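Local atomic coordinates of glycosyl hydrolase family 26 (Bacteroides ovatus, PDB entry 4ZXO), a protein that hydrolyses beta-mannan chains such as those of galactomannan, acting as a family 26 beta-mannanase in a galactomannan-degrading pathway of this bacterium. Residues A[160-165]-A[268-273]; A[205-210]-A[218-223]; A[280-285]-A[312-317]. One frame throughout, in Å; residues are numbered along the deposited sequence.

Interaction 1. Residues A[160-165]-A[268-273]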
loop_
_atom_site.group_PDB
_atom_site.type_symbol
_atom_site.label_atom_id
_atom_site.label_comp_id
_atom_site.label_asym_id
_atom_site.label_seq_id
_atom_site.Cartn_x
_atom_site.Cartn_y
_atom_site.Cartn_z
ATOM N N VAL A 160 0.264 2.205 7.332
ATOM C CA VAL A 160 0.269 3.125 6.186
ATOM C C VAL A 160 -1.020 2.894 5.421
ATOM O O VAL A 160 -1.187 1.852 4.800
ATOM C CB VAL A 160 1.480 2.932 5.275
ATOM C CG1 VAL A 160 1.401 3.869 4.022
ATOM C CG2 VAL A 160 2.773 3.168 6.082
ATOM N N PHE A 161 -1.938 3.853 5.468
ATOM C CA PHE A 161 -3.252 3.689 4.843
ATOM C C PHE A 161 -3.199 4.404 3.476
ATOM O O PHE A 161 -2.716 5.561 3.383
ATOM C CB PHE A 161 -4.315 4.287 5.741
ATOM C CG PHE A 161 -5.726 4.198 5.215
ATOM C CD1 PHE A 161 -6.234 3.000 4.713
ATOM C CD2 PHE A 161 -6.576 5.315 5.298
ATOM C CE1 PHE A 161 -7.557 2.928 4.220
ATOM C CE2 PHE A 161 -7.922 5.225 4.852
ATOM C CZ PHE A 161 -8.405 4.035 4.330
ATOM N N ARG A 162 -3.614 3.697 2.430
ATOM C CA ARG A 162 -3.403 4.142 1.042
ATOM C C ARG A 162 -4.706 4.109 0.283
ATOM O O ARG A 162 -4.870 3.281 -0.638
ATOM C CB ARG A 162 -2.349 3.196 0.395
ATOM C CG ARG A 162 -1.860 3.627 -0.936
ATOM C CD ARG A 162 -0.738 2.701 -1.400
ATOM N NE ARG A 162 -1.186 1.330 -1.592
ATOM C CZ ARG A 162 -1.585 0.824 -2.781
ATOM N NH1 ARG A 162 -1.697 1.621 -3.862
ATOM N NH2 ARG A 162 -1.959 -0.460 -2.877
ATOM N N PRO A 163 -5.655 4.973 0.625
ATOM C CA PRO A 163 -6.951 4.970 -0.052
ATOM C C PRO A 163 -6.844 5.742 -1.388
ATOM O O PRO A 163 -5.842 6.428 -1.615
ATOM C CB PRO A 163 -7.854 5.732 0.936
ATOM C CG PRO A 163 -6.893 6.762 1.523
ATOM C CD PRO A 163 -5.626 5.937 1.748
ATOM N N TRP A 164 -7.869 5.658 -2.224
ATOM C CA TRP A 164 -7.991 6.563 -3.392
ATOM C C TRP A 164 -6.795 6.435 -4.321
ATOM O O TRP A 164 -6.288 7.416 -4.889
ATOM C CB TRP A 164 -8.134 8.038 -2.953
ATOM C CG TRP A 164 -9.132 8.248 -1.822
ATOM C CD1 TRP A 164 -8.886 8.853 -0.606
ATOM C CD2 TRP A 164 -10.499 7.797 -1.777
ATOM N NE1 TRP A 164 -10.012 8.813 0.178
ATOM C CE2 TRP A 164 -11.014 8.169 -0.503
ATOM C CE3 TRP A 164 -11.329 7.083 -2.676
ATOM C CZ2 TRP A 164 -12.332 7.908 -0.129
ATOM C CZ3 TRP A 164 -12.639 6.817 -2.290
ATOM C CH2 TRP A 164 -13.109 7.207 -1.022
ATOM N N HIS A 165 -6.330 5.210 -4.484
ATOM C CA HIS A 165 -5.107 4.966 -5.256
ATOM C C HIS A 165 -5.342 4.991 -6.785
ATOM O O HIS A 165 -6.467 4.916 -7.277
ATOM C CB HIS A 165 -4.483 3.631 -4.785
ATOM C CG HIS A 165 -5.284 2.414 -5.106
ATOM N ND1 HIS A 165 -6.568 2.199 -4.636
ATOM C CD2 HIS A 165 -4.925 1.283 -5.773
ATOM C CE1 HIS A 165 -6.978 1.011 -5.056
ATOM N NE2 HIS A 165 -5.989 0.430 -5.732
ATOM N N LEU A 268 7.485 2.265 -3.722
ATOM C CA LEU A 268 6.838 1.618 -4.851
ATOM C C LEU A 268 5.723 0.760 -4.251
ATOM O O LEU A 268 5.964 -0.322 -3.730
ATOM C CB LEU A 268 7.865 0.824 -5.655
ATOM C CG LEU A 268 7.365 0.028 -6.869
ATOM C CD1 LEU A 268 6.510 0.843 -7.878
ATOM C CD2 LEU A 268 8.553 -0.579 -7.580
ATOM N N THR A 269 4.529 1.351 -4.173
ATOM C CA THR A 269 3.474 0.828 -3.320
ATOM C C THR A 269 2.743 -0.374 -3.945
ATOM O O THR A 269 2.112 -1.145 -3.215
ATOM C CB THR A 269 2.463 1.956 -2.928
ATOM O OG1 THR A 269 2.122 2.733 -4.085
ATOM C CG2 THR A 269 3.162 2.871 -1.898
ATOM N N GLU A 270 2.815 -0.522 -5.270
ATOM C CA GLU A 270 2.398 -1.782 -5.929
ATOM C C GLU A 270 3.301 -1.981 -7.137
ATOM O O GLU A 270 3.528 -1.038 -7.902
ATOM C CB GLU A 270 0.960 -1.775 -6.461
ATOM C CG GLU A 270 -0.111 -1.754 -5.434
ATOM C CD GLU A 270 -1.488 -1.926 -6.015
ATOM O OE1 GLU A 270 -1.643 -2.535 -7.093
ATOM O OE2 GLU A 270 -2.459 -1.459 -5.394
ATOM N N THR A 271 3.779 -3.194 -7.359
ATOM C CA THR A 271 4.414 -3.566 -8.584
ATOM C C THR A 271 4.343 -5.083 -8.715
ATOM O O THR A 271 3.742 -5.792 -7.870
ATOM C CB THR A 271 5.891 -3.081 -8.645
ATOM O OG1 THR A 271 6.388 -3.184 -10.001
ATOM C CG2 THR A 271 6.757 -3.837 -7.716
ATOM N N GLY A 272 4.899 -5.578 -9.807
ATOM C CA GLY A 272 4.949 -7.016 -10.042
ATOM C C GLY A 272 4.885 -7.364 -11.493
ATOM O O GLY A 272 4.607 -6.517 -12.357
ATOM N N LEU A 273 5.175 -8.640 -11.765
ATOM C CA LEU A 273 5.027 -9.247 -13.094
ATOM C C LEU A 273 4.117 -10.435 -12.919
ATOM O O LEU A 273 4.516 -11.412 -12.249
ATOM C CB LEU A 273 6.377 -9.694 -13.645
ATOM C CG LEU A 273 6.316 -10.579 -14.899
ATOM C CD1 LEU A 273 5.751 -9.734 -16.014
ATOM C CD2 LEU A 273 7.726 -11.066 -15.261
HETATM O O HOH W 1 -4.781 -1.961 -6.687
#
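R162 and E270 form a salt bridge that links the C-terminal ends of strands 159-162 and 266-271. R162 NH2 donates to E270 OE2 at 2.8 Å, and the bond is nearly straight (N-H...O 169°). The oxygen lies close to the guanidinium plane and offers its anti lone pair. The carboxylate stands almost perpendicular to the guanidinium, with the planes 89° apart. T269 CB packs on R162 CD at 3.6 Å and covers part of one guanidinium face. E270 OE2 also accepts a bond from a water at 2.7 Å, and that water is hydrogen-bonded to H165 NE2 at 2.8 Å. H165 CD2 sits 3.7 Å from E270 OE2. A bend at chi3 (63°) in the otherwise extended R162 chain turns its head toward E270. In the second shell, R162 NH1 makes a salt bridge to D235 and a hydrogen bond to S208 OG, and T269 OG1 also bonds to D235. Y237 holds E270 OE1. Both carboxylate oxygens are therefore bonded, so the buried group is unlikely to turn freely. E270 sits where strand 266-271 turns a corner, consistent with the place of the catalytic nucleophile in related TIM-barrel glycosidases. The chemistry is that of a carboxylate held in one pose.

Interaction 2. Residues A[205-210]-A[218-223]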
loop_
_atom_site.group_PDB
_atom_site.type_symbol
_atom_site.label_atom_id
_atom_site.label_comp_id
_atom_site.label_asym_id
_atom_site.label_seq_id
_atom_site.Cartn_x
_atom_site.Cartn_y
_atom_site.Cartn_z
ATOM N N LEU A 205 -0.602 8.448 5.826
ATOM C CA LEU A 205 -1.359 8.373 4.561
ATOM C C LEU A 205 -0.446 8.334 3.352
ATOM O O LEU A 205 0.481 9.140 3.251
ATOM C CB LEU A 205 -2.315 9.599 4.449
ATOM C CG LEU A 205 -3.431 9.568 5.482
ATOM C CD1 LEU A 205 -4.288 10.842 5.346
ATOM C CD2 LEU A 205 -4.312 8.290 5.385
ATOM N N ALA A 206 -0.702 7.434 2.405
ATOM C CA ALA A 206 0.145 7.319 1.211
ATOM C C ALA A 206 -0.672 7.647 -0.042
ATOM O O ALA A 206 -1.814 7.157 -0.222
ATOM C CB ALA A 206 0.733 5.872 1.079
ATOM N N TYR A 207 -0.046 8.438 -0.892
ATOM C CA TYR A 207 -0.568 8.877 -2.172
ATOM C C TYR A 207 0.021 7.990 -3.248
ATOM O O TYR A 207 1.233 7.730 -3.207
ATOM C CB TYR A 207 -0.143 10.331 -2.344
ATOM C CG TYR A 207 -0.514 11.102 -3.580
ATOM C CD1 TYR A 207 -1.809 11.623 -3.740
ATOM C CD2 TYR A 207 0.471 11.438 -4.534
ATOM C CE1 TYR A 207 -2.132 12.422 -4.840
ATOM C CE2 TYR A 207 0.169 12.223 -5.639
ATOM C CZ TYR A 207 -1.138 12.756 -5.769
ATOM O OH TYR A 207 -1.512 13.530 -6.835
ATOM N N SER A 208 -0.777 7.472 -4.197
ATOM C CA SER A 208 -0.222 6.399 -5.066
ATOM C C SER A 208 -0.866 6.287 -6.455
ATOM O O SER A 208 -1.493 5.277 -6.797
ATOM C CB SER A 208 -0.290 5.027 -4.324
ATOM O OG SER A 208 -1.614 4.615 -4.004
ATOM N N PRO A 209 -0.692 7.307 -7.277
ATOM C CA PRO A 209 -1.124 7.203 -8.673
ATOM C C PRO A 209 -0.210 6.258 -9.448
ATOM O O PRO A 209 0.867 5.882 -8.958
ATOM C CB PRO A 209 -0.972 8.645 -9.200
ATOM C CG PRO A 209 0.234 9.131 -8.455
ATOM C CD PRO A 209 0.012 8.580 -7.005
ATOM N N GLY A 210 -0.672 5.831 -10.609
ATOM C CA GLY A 210 0.106 4.976 -11.476
ATOM C C GLY A 210 1.118 5.740 -12.328
ATOM O O GLY A 210 1.664 6.773 -11.908
ATOM N N GLU A 218 2.557 16.823 -13.100
ATOM C CA GLU A 218 1.412 15.988 -13.363
ATOM C C GLU A 218 1.123 15.091 -12.158
ATOM O O GLU A 218 -0.016 14.866 -11.783
ATOM C CB GLU A 218 1.638 15.137 -14.607
ATOM C CG GLU A 218 1.656 15.975 -15.915
ATOM C CD GLU A 218 2.376 15.235 -17.024
ATOM O OE1 GLU A 218 1.918 14.106 -17.421
ATOM O OE2 GLU A 218 3.416 15.777 -17.490
ATOM N N TYR A 219 2.183 14.531 -11.581
ATOM C CA TYR A 219 2.018 13.656 -10.440
ATOM C C TYR A 219 1.313 14.346 -9.312
ATOM O O TYR A 219 0.496 13.716 -8.630
ATOM C CB TYR A 219 3.422 13.158 -9.996
ATOM C CG TYR A 219 3.445 12.292 -8.752
ATOM C CD1 TYR A 219 3.266 10.902 -8.835
ATOM C CD2 TYR A 219 3.706 12.852 -7.514
ATOM C CE1 TYR A 219 3.311 10.108 -7.681
ATOM C CE2 TYR A 219 3.729 12.085 -6.372
ATOM C CZ TYR A 219 3.527 10.714 -6.446
ATOM O OH TYR A 219 3.554 9.953 -5.303
ATOM N N LEU A 220 1.653 15.615 -9.101
ATOM C CA LEU A 220 1.064 16.360 -7.988
ATOM C C LEU A 220 -0.203 17.124 -8.324
ATOM O O LEU A 220 -0.678 17.895 -7.475
ATOM C CB LEU A 220 2.088 17.356 -7.424
ATOM C CG LEU A 220 3.321 16.661 -6.819
ATOM C CD1 LEU A 220 4.312 17.757 -6.292
ATOM C CD2 LEU A 220 2.897 15.753 -5.666
ATOM N N GLU A 221 -0.724 17.032 -9.557
ATOM C CA GLU A 221 -1.890 17.848 -9.929
ATOM C C GLU A 221 -3.068 17.634 -8.965
ATOM O O GLU A 221 -3.794 18.570 -8.656
ATOM C CB GLU A 221 -2.335 17.493 -11.356
ATOM C CG GLU A 221 -3.417 18.410 -11.884
ATOM C CD GLU A 221 -4.622 17.749 -12.531
ATOM O OE1 GLU A 221 -4.933 16.530 -12.403
ATOM O OE2 GLU A 221 -5.286 18.505 -13.232
ATOM N N ARG A 222 -3.243 16.392 -8.500
ATOM C CA ARG A 222 -4.358 16.096 -7.597
ATOM C C ARG A 222 -3.904 15.809 -6.149
ATOM O O ARG A 222 -4.612 15.100 -5.361
ATOM C CB ARG A 222 -5.168 14.909 -8.153
ATOM C CG ARG A 222 -5.859 15.293 -9.427
ATOM C CD ARG A 222 -6.838 14.273 -9.977
ATOM N NE ARG A 222 -7.505 14.955 -11.098
ATOM C CZ ARG A 222 -8.759 14.730 -11.483
ATOM N NH1 ARG A 222 -9.503 13.798 -10.859
ATOM N NH2 ARG A 222 -9.281 15.460 -12.490
ATOM N N TYR A 223 -2.738 16.325 -5.810
ATOM C CA TYR A 223 -2.159 16.111 -4.490
ATOM C C TYR A 223 -2.867 16.973 -3.448
ATOM O O TYR A 223 -2.931 18.204 -3.615
ATOM C CB TYR A 223 -0.675 16.484 -4.557
ATOM C CG TYR A 223 0.124 16.286 -3.308
ATOM C CD1 TYR A 223 0.454 15.033 -2.830
ATOM C CD2 TYR A 223 0.659 17.379 -2.650
ATOM C CE1 TYR A 223 1.183 14.876 -1.707
ATOM C CE2 TYR A 223 1.465 17.232 -1.521
ATOM C CZ TYR A 223 1.724 15.974 -1.059
ATOM O OH TYR A 223 2.533 15.864 0.060
#
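Y207 and Y219 each swing their ring away from their own backbone N (chi1 180° and 176°). The two side chains then run past each other in opposite directions. The hydroxyl of Y207 arrives at the backbone of Y219, while that of Y219 comes back along the Y207 ring.

Y207 OH donates to Y219 O at 2.7 Å. It lies in the carbonyl plane, with a C=O...donor angle of 153°. The edge of the Y207 ring faces the Y219 ring in a T-shaped stack, with centroids 5.2 Å apart. Y207 CD2 and CE2 meet the ring, and Y207 CE2 is 3.6 Å from Y219 CE2. A second T-shaped stack uses the face of Y207. The edge of Y223 is turned to that face, with Y223 CD1 over the ring centre. Y207 thus gives its edge to one tyrosine and its face to another. P209 packs tightly on Y219, with P209 CG 3.3 Å from Y219 CE1.

The chain from L220 to Y223 makes a type I turn, in which Y223 N bonds to L220 O at 3.1 Å. This turn carries Y223 to its place over Y207. The other two hydroxyls also have partners: Y219 OH bonds to G233 O and Y223 OH to D226 OD1.

A leucine in place of Y207 would probably leave Y219 O without its hydroxyl donor and open a gap between the rings of Y219 and Y223.

The cluster joins strand 203-207 to helix 216-219 and the turn that follows. These belong to a beta-alpha-beta unit that runs on to strand 231-235, the crossover from which a TIM barrel is built.

Interaction 3. Residues A[280-285]-A[312-317]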
loop_
_atom_site.group_PDB
_atom_site.type_symbol
_atom_site.label_atom_id
_atom_site.label_comp_id
_atom_site.label_asym_id
_atom_site.label_seq_id
_atom_site.Cartn_x
_atom_site.Cartn_y
_atom_site.Cartn_z
ATOM N N LEU A 280 14.397 -14.832 -14.027
ATOM C CA LEU A 280 15.401 -13.908 -13.470
ATOM C C LEU A 280 14.808 -12.537 -13.226
ATOM O O LEU A 280 15.531 -11.547 -13.236
ATOM C CB LEU A 280 16.598 -13.764 -14.409
ATOM C CG LEU A 280 17.393 -15.049 -14.667
ATOM C CD1 LEU A 280 18.500 -14.795 -15.649
ATOM C CD2 LEU A 280 17.973 -15.550 -13.360
ATOM N N TRP A 281 13.499 -12.474 -12.997
ATOM C CA TRP A 281 12.858 -11.142 -12.910
ATOM C C TRP A 281 13.381 -10.309 -11.764
ATOM O O TRP A 281 13.600 -9.103 -11.915
ATOM C CB TRP A 281 11.337 -11.241 -12.764
ATOM C CG TRP A 281 10.658 -9.911 -12.935
ATOM C CD1 TRP A 281 10.519 -9.221 -14.103
ATOM C CD2 TRP A 281 10.036 -9.129 -11.928
ATOM N NE1 TRP A 281 9.865 -8.051 -13.888
ATOM C CE2 TRP A 281 9.549 -7.960 -12.554
ATOM C CE3 TRP A 281 9.865 -9.282 -10.542
ATOM C CZ2 TRP A 281 8.887 -6.944 -11.853
ATOM C CZ3 TRP A 281 9.168 -8.252 -9.823
ATOM C CH2 TRP A 281 8.681 -7.109 -10.509
ATOM N N TRP A 282 13.588 -10.950 -10.620
ATOM C CA TRP A 282 13.910 -10.219 -9.379
ATOM C C TRP A 282 15.279 -9.540 -9.440
ATOM O O TRP A 282 15.388 -8.338 -9.152
ATOM C CB TRP A 282 13.852 -11.186 -8.180
ATOM C CG TRP A 282 12.517 -11.830 -8.086
ATOM C CD1 TRP A 282 12.157 -13.066 -8.555
ATOM C CD2 TRP A 282 11.321 -11.223 -7.604
ATOM N NE1 TRP A 282 10.798 -13.270 -8.377
ATOM C CE2 TRP A 282 10.269 -12.168 -7.751
ATOM C CE3 TRP A 282 11.048 -9.998 -7.001
ATOM C CZ2 TRP A 282 8.953 -11.893 -7.394
ATOM C CZ3 TRP A 282 9.741 -9.730 -6.612
ATOM C CH2 TRP A 282 8.706 -10.684 -6.821
ATOM N N THR A 283 16.327 -10.297 -9.807
ATOM C CA THR A 283 17.655 -9.686 -9.899
ATOM C C THR A 283 17.945 -9.103 -11.240
ATOM O O THR A 283 18.821 -8.246 -11.376
ATOM C CB THR A 283 18.813 -10.678 -9.592
ATOM O OG1 THR A 283 18.832 -11.752 -10.563
ATOM C CG2 THR A 283 18.623 -11.245 -8.185
ATOM N N GLY A 284 17.223 -9.553 -12.249
ATOM C CA GLY A 284 17.552 -9.107 -13.584
ATOM C C GLY A 284 16.755 -7.931 -14.086
ATOM O O GLY A 284 17.170 -7.260 -15.009
ATOM N N THR A 285 15.591 -7.706 -13.502
ATOM C CA THR A 285 14.743 -6.561 -13.899
ATOM C C THR A 285 14.431 -5.644 -12.716
ATOM O O THR A 285 14.736 -4.466 -12.759
ATOM C CB THR A 285 13.444 -7.058 -14.533
ATOM O OG1 THR A 285 13.782 -7.807 -15.701
ATOM C CG2 THR A 285 12.568 -5.916 -14.989
ATOM N N TYR A 312 2.099 -12.588 -7.784
ATOM C CA TYR A 312 3.183 -11.648 -8.020
ATOM C C TYR A 312 4.393 -11.910 -7.132
ATOM O O TYR A 312 5.418 -11.306 -7.343
ATOM C CB TYR A 312 2.681 -10.191 -7.836
ATOM C CG TYR A 312 1.609 -9.831 -8.862
ATOM C CD1 TYR A 312 1.935 -9.198 -10.065
ATOM C CD2 TYR A 312 0.280 -10.182 -8.642
ATOM C CE1 TYR A 312 0.968 -8.908 -11.016
ATOM C CE2 TYR A 312 -0.694 -9.910 -9.576
ATOM C CZ TYR A 312 -0.360 -9.233 -10.753
ATOM O OH TYR A 312 -1.363 -8.971 -11.662
ATOM N N ALA A 313 4.259 -12.756 -6.112
ATOM C CA ALA A 313 5.426 -13.264 -5.364
ATOM C C ALA A 313 5.628 -14.710 -5.755
ATOM O O ALA A 313 4.679 -15.350 -6.185
ATOM C CB ALA A 313 5.199 -13.124 -3.837
ATOM N N PRO A 314 6.860 -15.224 -5.646
ATOM C CA PRO A 314 6.993 -16.632 -5.944
ATOM C C PRO A 314 6.360 -17.513 -4.873
ATOM O O PRO A 314 5.915 -17.031 -3.808
ATOM C CB PRO A 314 8.514 -16.839 -5.988
ATOM C CG PRO A 314 9.069 -15.818 -5.101
ATOM C CD PRO A 314 8.125 -14.625 -5.143
ATOM N N TYR A 315 6.386 -18.811 -5.154
ATOM C CA TYR A 315 6.019 -19.833 -4.186
ATOM C C TYR A 315 6.946 -20.999 -4.485
ATOM O O TYR A 315 7.580 -21.007 -5.547
ATOM C CB TYR A 315 4.546 -20.227 -4.316
ATOM C CG TYR A 315 4.117 -20.604 -5.709
ATOM C CD1 TYR A 315 4.260 -21.911 -6.176
ATOM C CD2 TYR A 315 3.580 -19.665 -6.553
ATOM C CE1 TYR A 315 3.865 -22.244 -7.438
ATOM C CE2 TYR A 315 3.169 -19.997 -7.818
ATOM C CZ TYR A 315 3.311 -21.273 -8.252
ATOM O OH TYR A 315 2.880 -21.589 -9.522
ATOM N N PRO A 316 7.001 -21.999 -3.602
ATOM C CA PRO A 316 7.952 -23.078 -3.874
ATOM C C PRO A 316 7.768 -23.801 -5.233
ATOM O O PRO A 316 6.661 -24.243 -5.595
ATOM C CB PRO A 316 7.698 -24.040 -2.689
ATOM C CG PRO A 316 7.312 -23.093 -1.562
ATOM C CD PRO A 316 6.407 -22.098 -2.248
ATOM N N GLY A 317 8.852 -23.891 -6.014
ATOM C CA GLY A 317 8.780 -24.547 -7.308
ATOM C C GLY A 317 8.484 -23.580 -8.450
ATOM O O GLY A 317 8.641 -23.913 -9.619
#
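W282 meets the 312-317 loop through the far rim of its indole, and the contact is mostly apolar. W282 CZ2 lies 3.6 Å from P314 CD. The proline comes in obliquely, neither flat on the ring nor squarely at its edge. P314 CD is also 4.2 Å from W282 CE2, so the touch falls on the benzene part of the indole. A313 adds only a looser approach through its CA. The indole reaches the loop because CG sits anti to the carbonyl carbon of W282 (chi1 -57°).

The polar side is slight. No hydrogen bond joins the two segments. The backbone oxygen of Y312 lies near the indole plane, at the ring edge, with Y312 O 3.4 Å from W282 CH2. It therefore faces the ring's C-H rim and not its pi face. The ring nitrogen is used outside the contact, where W282 NE1 bonds to S320. On the loop side, N303 OD1 accepts from the backbone N of both Y312 and A313, which helps fix the path of the loop beside the indole.

Aromatic packing holds W282 from other directions. W281 lies against one face of the W282 ring, with W281 CE3 3.7 Å above the plane of W282, over the ring centre. F324 of helix 321-328 makes an edge-to-face pair with W282 and also touches P314.

W282 belongs to helix 281-290, and the loop lies between strand 295-300 and helix 321-328. V300 of that strand touches W282, Y312 and A313. A313 also rests on V50 of helix 49-54. The contact thus joins helix 281-290 to the 312-317 loop, over strand 295-300 and beside helix 321-328.

Interactions 1 and 2 have centres about 11 Å apart and touch directly. Strands 159-162 and 203-207 are neighbours in the parallel barrel sheet. Probable hydrogen bonds run from A206 N to F161 O and between R162 NH1 and S208 OG, and S208 packs against H165 and T269. Along the chain, interaction 2 is nested inside the loop that interaction 1 closes. Interaction 3 comes later, its centre about 19 Å from that of interaction 1. The two touch where G272 and L273 meet W281 and Y312. Interactions 2 and 3 are about 28 Å apart between centres and do not touch. The set runs from the probable active-site end of the barrel to packing between its strands and the surrounding helices and loops.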